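Side-chain contacts in site-specific recombinase, resolvase family protein (Streptococcus pneumoniae, PDB 3GUV), which probably catalyses site-specific DNA recombination, cutting and rejoining strands through the N-terminal catalytic domain of the resolvase family: residues A[93-96]-A[97-101]; A[81-84]-A[85-88]; A[63-66]-A[67-71]; A[136-139]-A[140-143]. All coordinates share one frame; numbering follows the deposited sequence.

Contact 1 of 4, residues A[93-96]-A[97-101]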
loop_
_atom_site.group_PDB
_atom_site.type_symbol
_atom_site.label_atom_id
_atom_site.label_comp_id
_atom_site.label_asym_id
_atom_site.label_seq_id
_atom_site.Cartn_x
_atom_site.Cartn_y
_atom_site.Cartn_z
ATOM N N ASP A 93 0.967 7.980 4.634
ATOM C CA ASP A 93 2.236 8.708 4.615
ATOM C C ASP A 93 2.985 8.768 3.282
ATOM O O ASP A 93 3.516 9.810 2.876
ATOM C CB ASP A 93 3.186 8.009 5.563
ATOM C CG ASP A 93 3.524 8.834 6.734
ATOM O OD1 ASP A 93 4.629 9.439 6.669
ATOM O OD2 ASP A 93 2.698 8.868 7.688
ATOM N N VAL A 94 3.102 7.624 2.630
ATOM C CA VAL A 94 3.816 7.590 1.378
ATOM C C VAL A 94 3.046 8.469 0.420
ATOM O O VAL A 94 3.636 9.228 -0.338
ATOM C CB VAL A 94 3.870 6.195 0.758
ATOM C CG1 VAL A 94 4.612 6.290 -0.566
ATOM C CG2 VAL A 94 4.519 5.162 1.706
ATOM N N LEU A 95 1.718 8.376 0.470
ATOM C CA LEU A 95 0.872 9.061 -0.492
ATOM C C LEU A 95 0.924 10.571 -0.308
ATOM O O LEU A 95 1.113 11.273 -1.274
ATOM C CB LEU A 95 -0.590 8.577 -0.400
ATOM C CG LEU A 95 -1.609 9.427 -1.149
ATOM C CD1 LEU A 95 -1.322 9.393 -2.632
ATOM C CD2 LEU A 95 -3.061 8.955 -0.844
ATOM N N SER A 96 0.721 11.061 0.911
ATOM C CA SER A 96 0.655 12.500 1.109
ATOM C C SER A 96 2.019 13.128 0.815
ATOM O O SER A 96 2.075 14.155 0.118
ATOM C CB SER A 96 0.087 12.901 2.499
ATOM O OG SER A 96 0.739 12.232 3.568
ATOM N N THR A 97 3.105 12.474 1.273
ATOM C CA THR A 97 4.483 12.941 0.991
ATOM C C THR A 97 4.748 12.998 -0.504
ATOM O O THR A 97 5.240 13.986 -1.010
ATOM C CB THR A 97 5.576 12.013 1.600
ATOM O OG1 THR A 97 5.391 11.901 3.011
ATOM C CG2 THR A 97 6.953 12.582 1.306
ATOM N N LEU A 98 4.424 11.930 -1.212
ATOM C CA LEU A 98 4.589 11.903 -2.663
ATOM C C LEU A 98 3.782 12.992 -3.368
ATOM O O LEU A 98 4.208 13.494 -4.378
ATOM C CB LEU A 98 4.192 10.536 -3.256
ATOM C CG LEU A 98 4.474 10.354 -4.759
ATOM C CD1 LEU A 98 5.929 10.768 -5.158
ATOM C CD2 LEU A 98 4.257 8.921 -5.112
ATOM N N GLN A 99 2.591 13.304 -2.859
ATOM C CA GLN A 99 1.728 14.307 -3.508
ATOM C C GLN A 99 2.290 15.710 -3.340
ATOM O O GLN A 99 2.314 16.468 -4.310
ATOM C CB GLN A 99 0.299 14.239 -2.984
ATOM C CG GLN A 99 -0.484 13.063 -3.586
ATOM C CD GLN A 99 -1.832 12.825 -2.933
ATOM O OE1 GLN A 99 -1.990 12.902 -1.703
ATOM N NE2 GLN A 99 -2.810 12.506 -3.755
ATOM N N ILE A 100 2.759 16.028 -2.124
ATOM C CA ILE A 100 3.430 17.308 -1.830
ATOM C C ILE A 100 4.705 17.483 -2.683
ATOM O O ILE A 100 4.895 18.517 -3.303
ATOM C CB ILE A 100 3.775 17.440 -0.319
ATOM C CG1 ILE A 100 2.494 17.438 0.537
ATOM C CG2 ILE A 100 4.590 18.731 -0.057
ATOM C CD1 ILE A 100 2.728 17.104 1.993
ATOM N N MET A 101 5.563 16.465 -2.699
ATOM C CA MET A 101 6.758 16.439 -3.546
ATOM C C MET A 101 6.416 16.769 -5.012
ATOM O O MET A 101 7.037 17.660 -5.625
ATOM C CB MET A 101 7.448 15.051 -3.515
ATOM C CG MET A 101 8.381 14.755 -2.345
ATOM S SD MET A 101 9.028 13.046 -2.306
ATOM C CE MET A 101 9.719 12.800 -3.902
#
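In the helix of the beta-alpha-beta unit between strands 78-81 and 107-110, Asp93 and Thr97 meet one turn apart through a carbonyl that accepts twice. Thr97 OG1 bonds to Asp93 O at 2.8 Å, and Thr97 N reaches the same oxygen at 3.1 Å from the opposite face of the carbonyl plane. The hydroxyl can turn back like this because OG1 stands beside its own backbone N (chi1 -57°), which leaves the methyl CG2 anti to that nitrogen, packed on Phe87 and on Met66 of helix 60-70. Helix 91-103 is the crossover helix of this unit, with one flank against the preceding loop and another against helix 124-151. On that second flank Leu95 and Gln99 pack obliquely: Leu95 CD1 lies 3.5 Å from Gln99 CD, and Leu95 CG is 3.5 Å from Gln99 OE1, so the amide rests on the branched end of the leucine. Both side chains also touch Ile126. Ser96 turns its hydroxyl back to Ala92 O in the preceding turn, while its carbonyl takes the amide of Ile100 at 3.0 Å. Ile100 CG1 packs on the same oxygen, 3.3 Å from Ser96 O.

Contact 2 of 4, residues A[81-84]-A[85-88]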
loop_
_atom_site.group_PDB
_atom_site.type_symbol
_atom_site.label_atom_id
_atom_site.label_comp_id
_atom_site.label_asym_id
_atom_site.label_seq_id
_atom_site.Cartn_x
_atom_site.Cartn_y
_atom_site.Cartn_z
ATOM N N VAL A 81 15.498 7.410 -2.265
ATOM C CA VAL A 81 15.474 6.598 -1.035
ATOM C C VAL A 81 15.943 5.165 -1.355
ATOM O O VAL A 81 16.015 4.757 -2.551
ATOM C CB VAL A 81 14.082 6.618 -0.393
ATOM C CG1 VAL A 81 13.668 8.048 -0.129
ATOM C CG2 VAL A 81 13.034 5.924 -1.275
ATOM N N PHE A 82 16.360 4.411 -0.320
ATOM C CA PHE A 82 16.779 3.024 -0.535
ATOM C C PHE A 82 15.557 2.156 -0.898
ATOM O O PHE A 82 15.545 1.461 -1.916
ATOM C CB PHE A 82 17.515 2.459 0.707
ATOM C CG PHE A 82 18.137 1.092 0.466
ATOM C CD1 PHE A 82 19.193 0.954 -0.417
ATOM C CD2 PHE A 82 17.635 -0.037 1.094
ATOM C CE1 PHE A 82 19.772 -0.258 -0.654
ATOM C CE2 PHE A 82 18.201 -1.291 0.857
ATOM C CZ PHE A 82 19.283 -1.398 -0.010
ATOM N N LYS A 83 14.516 2.273 -0.095
ATOM C CA LYS A 83 13.204 1.667 -0.356
ATOM C C LYS A 83 12.123 2.425 0.439
ATOM O O LYS A 83 12.454 3.224 1.334
ATOM C CB LYS A 83 13.254 0.190 0.021
ATOM C CG LYS A 83 13.653 -0.029 1.421
ATOM C CD LYS A 83 13.980 -1.481 1.697
ATOM C CE LYS A 83 14.544 -1.542 3.121
ATOM N NZ LYS A 83 14.631 -2.924 3.678
ATOM N N LEU A 84 10.853 2.208 0.111
ATOM C CA LEU A 84 9.729 2.936 0.750
ATOM C C LEU A 84 9.680 2.852 2.275
ATOM O O LEU A 84 9.364 3.841 2.955
ATOM C CB LEU A 84 8.356 2.463 0.216
ATOM C CG LEU A 84 7.884 2.981 -1.130
ATOM C CD1 LEU A 84 6.430 2.490 -1.490
ATOM C CD2 LEU A 84 7.956 4.516 -1.127
ATOM N N SER A 85 9.941 1.665 2.819
ATOM C CA SER A 85 10.031 1.513 4.263
ATOM C C SER A 85 11.228 2.259 4.875
ATOM O O SER A 85 11.450 2.158 6.069
ATOM C CB SER A 85 10.156 0.048 4.616
ATOM O OG SER A 85 11.300 -0.481 3.984
ATOM N N ARG A 86 12.031 2.940 4.062
ATOM C CA ARG A 86 13.113 3.782 4.582
ATOM C C ARG A 86 12.840 5.193 4.088
ATOM O O ARG A 86 13.735 5.896 3.571
ATOM C CB ARG A 86 14.474 3.258 4.135
ATOM C CG ARG A 86 14.884 1.971 4.825
ATOM C CD ARG A 86 15.056 2.217 6.320
ATOM N NE ARG A 86 15.594 1.059 7.003
ATOM C CZ ARG A 86 14.904 -0.042 7.289
ATOM N NH1 ARG A 86 13.636 -0.182 6.924
ATOM N NH2 ARG A 86 15.496 -1.032 7.925
ATOM N N PHE A 87 11.571 5.585 4.295
ATOM C CA PHE A 87 11.014 6.802 3.754
ATOM C C PHE A 87 9.688 7.145 4.432
ATOM O O PHE A 87 9.508 8.261 4.872
ATOM C CB PHE A 87 10.861 6.653 2.239
ATOM C CG PHE A 87 10.123 7.775 1.590
ATOM C CD1 PHE A 87 10.667 9.052 1.551
ATOM C CD2 PHE A 87 8.903 7.557 0.999
ATOM C CE1 PHE A 87 10.003 10.099 0.943
ATOM C CE2 PHE A 87 8.213 8.604 0.399
ATOM C CZ PHE A 87 8.776 9.888 0.368
ATOM N N ALA A 88 8.750 6.196 4.488
ATOM C CA ALA A 88 7.405 6.444 5.050
ATOM C C ALA A 88 7.053 5.400 6.103
ATOM O O ALA A 88 7.684 4.348 6.191
ATOM C CB ALA A 88 6.367 6.448 3.938
HETATM O O HOH W 1 16.411 5.539 2.402
#
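Residues 83-86 form a type I beta turn with Leu84 and Ser85 at its corners: Lys83 O accepts Arg86 N at 2.8 Å, with the donor standing 48° out of the carbonyl plane, and one step on Leu84 O takes Ala88 N at 2.9 Å, nearly straight at the carbonyl. This is the loop that follows strand 78-81 and leads into helix 91-103 of the resolvase catalytic domain. A water bridges its two limbs, donating to Arg86 O and accepting from Phe82 N. On the inner side two aliphatic groups approach the Phe87 ring obliquely from the same side, one near each ortho carbon: Val81 CG1 comes to 3.6 Å from Phe87 CD1, and Leu84 CD2 to 3.8 Å from Phe87 CD2. With CG anti to the backbone N (chi1 172°) the phenyl swings off the loop toward Leu108, in the interior of the domain. On the outer side Lys83 and Arg86 run alongside each other in the same direction. The lysine chain is extended, while the arginine bends at chi2 (-64°), so that Lys83 CE lies over one face of the guanidinium, offset toward its rim. The two cationic ends stay close, and the strongest polar partner of Arg86, Glu138 of the second subunit, would offset part of their repulsion; Arg86 NH1 also makes a weak bond to Ser85 O. The Ser85 hydroxyl lies alongside the lysine chain, its OG 3.5 Å from both Lys83 CG and Lys83 CE.

Contact 3 of 4, residues A[63-66]-A[67-71]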
loop_
_atom_site.group_PDB
_atom_site.type_symbol
_atom_site.label_atom_id
_atom_site.label_comp_id
_atom_site.label_asym_id
_atom_site.label_seq_id
_atom_site.Cartn_x
_atom_site.Cartn_y
_atom_site.Cartn_z
ATOM N N ASN A 63 12.061 16.463 7.405
ATOM C CA ASN A 63 11.278 17.700 7.401
ATOM C C ASN A 63 12.137 18.860 6.857
ATOM O O ASN A 63 11.655 19.626 6.046
ATOM C CB ASN A 63 10.706 18.026 8.783
ATOM C CG ASN A 63 9.690 16.985 9.267
ATOM O OD1 ASN A 63 8.981 16.360 8.479
ATOM N ND2 ASN A 63 9.635 16.792 10.580
ATOM N N ARG A 64 13.400 18.975 7.266
ATOM C CA ARG A 64 14.275 19.955 6.625
ATOM C C ARG A 64 14.280 19.760 5.094
ATOM O O ARG A 64 14.174 20.740 4.361
ATOM C CB ARG A 64 15.724 19.961 7.150
ATOM C CG ARG A 64 16.622 20.832 6.163
ATOM C CD ARG A 64 17.979 21.342 6.620
ATOM N NE ARG A 64 18.783 20.327 7.303
ATOM C CZ ARG A 64 20.110 20.255 7.265
ATOM N NH1 ARG A 64 20.733 19.310 7.964
ATOM N NH2 ARG A 64 20.827 21.123 6.552
ATOM N N MET A 65 14.390 18.507 4.617
ATOM C CA MET A 65 14.430 18.227 3.171
ATOM C C MET A 65 13.173 18.765 2.475
ATOM O O MET A 65 13.271 19.457 1.461
ATOM C CB MET A 65 14.624 16.726 2.892
ATOM C CG MET A 65 14.901 16.331 1.413
ATOM S SD MET A 65 15.164 14.557 1.044
ATOM C CE MET A 65 13.493 13.921 1.380
ATOM N N MET A 66 12.009 18.461 3.029
ATOM C CA MET A 66 10.747 18.920 2.454
ATOM C C MET A 66 10.609 20.469 2.386
ATOM O O MET A 66 10.088 20.966 1.415
ATOM C CB MET A 66 9.525 18.263 3.152
ATOM C CG MET A 66 9.388 16.733 2.994
ATOM S SD MET A 66 9.222 16.113 1.314
ATOM C CE MET A 66 7.505 16.484 1.082
ATOM N N GLU A 67 11.098 21.212 3.376
ATOM C CA GLU A 67 11.172 22.689 3.258
ATOM C C GLU A 67 12.120 23.155 2.122
ATOM O O GLU A 67 11.851 24.136 1.392
ATOM C CB GLU A 67 11.607 23.340 4.598
ATOM C CG GLU A 67 10.752 22.949 5.877
ATOM C CD GLU A 67 9.287 22.503 5.587
ATOM O OE1 GLU A 67 8.491 23.314 5.021
ATOM O OE2 GLU A 67 8.926 21.343 5.958
ATOM N N ASP A 68 13.241 22.460 1.973
ATOM C CA ASP A 68 14.186 22.783 0.906
ATOM C C ASP A 68 13.550 22.498 -0.484
ATOM O O ASP A 68 13.865 23.144 -1.470
ATOM C CB ASP A 68 15.507 22.019 1.134
ATOM C CG ASP A 68 16.303 22.530 2.376
ATOM O OD1 ASP A 68 16.027 23.649 2.892
ATOM O OD2 ASP A 68 17.252 21.830 2.814
ATOM N N ILE A 69 12.625 21.527 -0.529
ATOM C CA ILE A 69 11.941 21.132 -1.771
ATOM C C ILE A 69 10.894 22.199 -2.115
ATOM O O ILE A 69 10.803 22.659 -3.272
ATOM C CB ILE A 69 11.265 19.698 -1.651
ATOM C CG1 ILE A 69 12.332 18.576 -1.784
ATOM C CG2 ILE A 69 10.144 19.547 -2.681
ATOM C CD1 ILE A 69 11.836 17.140 -1.495
ATOM N N LYS A 70 10.137 22.588 -1.086
ATOM C CA LYS A 70 9.085 23.570 -1.215
ATOM C C LYS A 70 9.701 24.892 -1.722
ATOM O O LYS A 70 9.162 25.520 -2.638
ATOM C CB LYS A 70 8.319 23.754 0.122
ATOM C CG LYS A 70 7.684 22.449 0.695
ATOM C CD LYS A 70 6.245 22.609 1.221
ATOM C CE LYS A 70 6.176 23.155 2.662
ATOM N NZ LYS A 70 5.801 22.108 3.666
ATOM N N SER A 71 10.858 25.248 -1.163
ATOM C CA SER A 71 11.567 26.475 -1.509
ATOM C C SER A 71 12.245 26.489 -2.887
ATOM O O SER A 71 12.635 27.551 -3.358
ATOM C CB SER A 71 12.634 26.766 -0.465
ATOM O OG SER A 71 13.850 26.111 -0.810
#
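Met66 O is gripped by the amide of Lys70, 3.0 Å from Lys70 N, and by a weaker, more bent bond from Ile69 N at 3.2 Å. The main bond from Ile69 N goes instead to Met65 O, in the carbonyl plane, so this amide is shared between two successive carbonyls. The side chains of Met66 and Ile69 lie side by side and point the same way, Met66 SD 4.0 Å from Ile69 CD1. The thioether is folded at chi2 (-60°) and again at chi3, and its methyl ends against Ile100 and Met101 of helix 91-103. All this belongs to helix 60-70, whose buried face lies between that helix and the sheet: Met65 rests on Tyr8, Tyr10 and Tyr46 from strands 6-12 and 41-48, and Ile69 on Tyr8. Toward the sheet edge Arg64 crosses Asp68 with its aliphatic part, Arg64 CG 3.6 Å from Asp68 OD2, while the guanidinium turns 80° from the carboxylate plane and its NH1 bonds to Gln61. Asp68 OD2 takes the hydroxyl of Tyr46 as its partner. On the solvent-facing side Glu67 and Lys70 form a salt bridge, Glu67 OE1 to Lys70 NZ at 3.2 Å, weak as a hydrogen bond. Beyond Lys70, Ser71 OG turns back to Asp68 O, at 3.0 Å and well above its carbonyl plane.

Contact 4 of 4, residues A[136-139]-A[140-143]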
loop_
_atom_site.group_PDB
_atom_site.type_symbol
_atom_site.label_atom_id
_atom_site.label_comp_id
_atom_site.label_asym_id
_atom_site.label_seq_id
_atom_site.Cartn_x
_atom_site.Cartn_y
_atom_site.Cartn_z
ATOM N N GLU A 136 -6.213 1.211 5.283
ATOM C CA GLU A 136 -5.682 1.557 6.616
ATOM C C GLU A 136 -6.662 2.414 7.409
ATOM O O GLU A 136 -6.817 2.216 8.618
ATOM C CB GLU A 136 -4.374 2.360 6.519
ATOM C CG GLU A 136 -3.248 1.720 5.674
ATOM C CD GLU A 136 -2.013 2.633 5.496
ATOM O OE1 GLU A 136 -2.167 3.904 5.409
ATOM O OE2 GLU A 136 -0.881 2.053 5.419
ATOM N N ARG A 137 -7.263 3.407 6.740
ATOM C CA ARG A 137 -8.243 4.294 7.383
ATOM C C ARG A 137 -9.421 3.486 7.919
ATOM O O ARG A 137 -9.819 3.674 9.044
ATOM C CB ARG A 137 -8.777 5.364 6.426
ATOM C CG ARG A 137 -7.795 6.509 6.133
ATOM C CD ARG A 137 -8.511 7.716 5.471
ATOM N NE ARG A 137 -8.556 7.579 4.021
ATOM C CZ ARG A 137 -7.528 7.837 3.212
ATOM N NH1 ARG A 137 -6.356 8.258 3.705
ATOM N NH2 ARG A 137 -7.667 7.672 1.899
ATOM N N GLU A 138 -9.935 2.573 7.106
ATOM C CA GLU A 138 -11.050 1.747 7.499
ATOM C C GLU A 138 -10.715 0.767 8.623
ATOM O O GLU A 138 -11.518 0.565 9.509
ATOM C CB GLU A 138 -11.583 0.964 6.323
ATOM C CG GLU A 138 -12.934 0.449 6.621
ATOM C CD GLU A 138 -13.644 -0.044 5.417
ATOM O OE1 GLU A 138 -12.978 -0.345 4.391
ATOM O OE2 GLU A 138 -14.880 -0.135 5.508
ATOM N N ASN A 139 -9.533 0.166 8.599
ATOM C CA ASN A 139 -9.049 -0.535 9.770
ATOM C C ASN A 139 -9.065 0.304 11.049
ATOM O O ASN A 139 -9.405 -0.211 12.106
ATOM C CB ASN A 139 -7.664 -1.121 9.519
ATOM C CG ASN A 139 -7.721 -2.320 8.610
ATOM O OD1 ASN A 139 -8.780 -2.921 8.435
ATOM N ND2 ASN A 139 -6.602 -2.669 8.017
ATOM N N ILE A 140 -8.714 1.575 10.956
ATOM C CA ILE A 140 -8.722 2.487 12.122
ATOM C C ILE A 140 -10.160 2.748 12.620
ATOM O O ILE A 140 -10.423 2.674 13.830
ATOM C CB ILE A 140 -7.959 3.835 11.830
ATOM C CG1 ILE A 140 -6.422 3.628 11.855
ATOM C CG2 ILE A 140 -8.366 4.945 12.817
ATOM C CD1 ILE A 140 -5.822 3.429 13.247
ATOM N N ARG A 141 -11.073 3.065 11.699
ATOM C CA ARG A 141 -12.523 3.189 12.030
ATOM C C ARG A 141 -13.092 1.921 12.739
ATOM O O ARG A 141 -13.830 2.022 13.718
ATOM C CB ARG A 141 -13.354 3.532 10.762
ATOM C CG ARG A 141 -12.979 4.916 10.135
ATOM C CD ARG A 141 -13.948 5.430 9.061
ATOM N NE ARG A 141 -13.873 4.636 7.829
ATOM C CZ ARG A 141 -13.240 4.978 6.696
ATOM N NH1 ARG A 141 -12.604 6.139 6.564
ATOM N NH2 ARG A 141 -13.253 4.136 5.665
ATOM N N ILE A 142 -12.747 0.741 12.231
ATOM C CA ILE A 142 -13.209 -0.524 12.820
ATOM C C ILE A 142 -12.659 -0.703 14.245
ATOM O O ILE A 142 -13.412 -1.082 15.163
ATOM C CB ILE A 142 -12.841 -1.748 11.924
ATOM C CG1 ILE A 142 -13.692 -1.745 10.652
ATOM C CG2 ILE A 142 -12.978 -3.061 12.683
ATOM C CD1 ILE A 142 -13.290 -2.814 9.655
ATOM N N GLN A 143 -11.374 -0.393 14.440
ATOM C CA GLN A 143 -10.787 -0.444 15.790
ATOM C C GLN A 143 -11.459 0.574 16.731
ATOM O O GLN A 143 -11.744 0.257 17.877
ATOM C CB GLN A 143 -9.276 -0.199 15.755
ATOM C CG GLN A 143 -8.493 -1.279 15.015
ATOM C CD GLN A 143 -7.055 -0.861 14.656
ATOM O OE1 GLN A 143 -6.550 0.164 15.139
ATOM N NE2 GLN A 143 -6.394 -1.661 13.801
#
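Arg137 O and Arg141 N make a nearly straight bond of 3.0 Å (168° at the hydrogen), with the donor in the carbonyl plane, and Glu138 O holds Ile142 N at the same distance. The polar ends of the neighbouring side chains look elsewhere: Glu138 OE1 forms a salt bridge with Arg86 of the second subunit, and Asn139 ND2 bonds to Arg89 O of that subunit, while both oxygens of Glu136 receive the backbone amides of Ala91 and Ala92 of its own chain, near the start of helix 91-103. With Ile142 packing on Ile56 of the second subunit as well, Glu138 and Asn139 turn one side of the long helix 124-151, the dimerisation helix of the resolvase family, to the partner. Over Glu138 the guanidinium of Arg141 folds back, bent at chi3 (-70°), and lays one face on the preceding turn of backbone, the carbonyl carbon of Arg137 beneath its centre. Arg141 NH2 reaches 3.6 Å from Glu138 CB, but the carboxylate, whose plane is 54° from the guanidinium, stays farther off, with Glu138 OE2 4.6 Å from Arg141 NH2. Farther along, Ile142 CG1 packs 3.4 Å from Glu138 O.

Overall arrangement
From the N terminus the chain meets contact 3 first, on helix 60-70, then contact 2 in the loop after strand 78-81, contact 1 on helix 91-103 and finally contact 4 on helix 124-151. Each spans only neighbouring turns or a single bend, so the four follow in series and none encloses or crosses another. Contact 1 is the meeting point: it brings the crossover helix 91-103 against the loop of contact 2, through Val94 on Ala88 and Leu84, and against helix 60-70 of contact 3. Contacts 2 and 3 do not touch. Contact 4 lies apart, its centre about 31 Å from that of contact 3, yet it, contact 2 and, through Val94, contact 1 reach the second subunit.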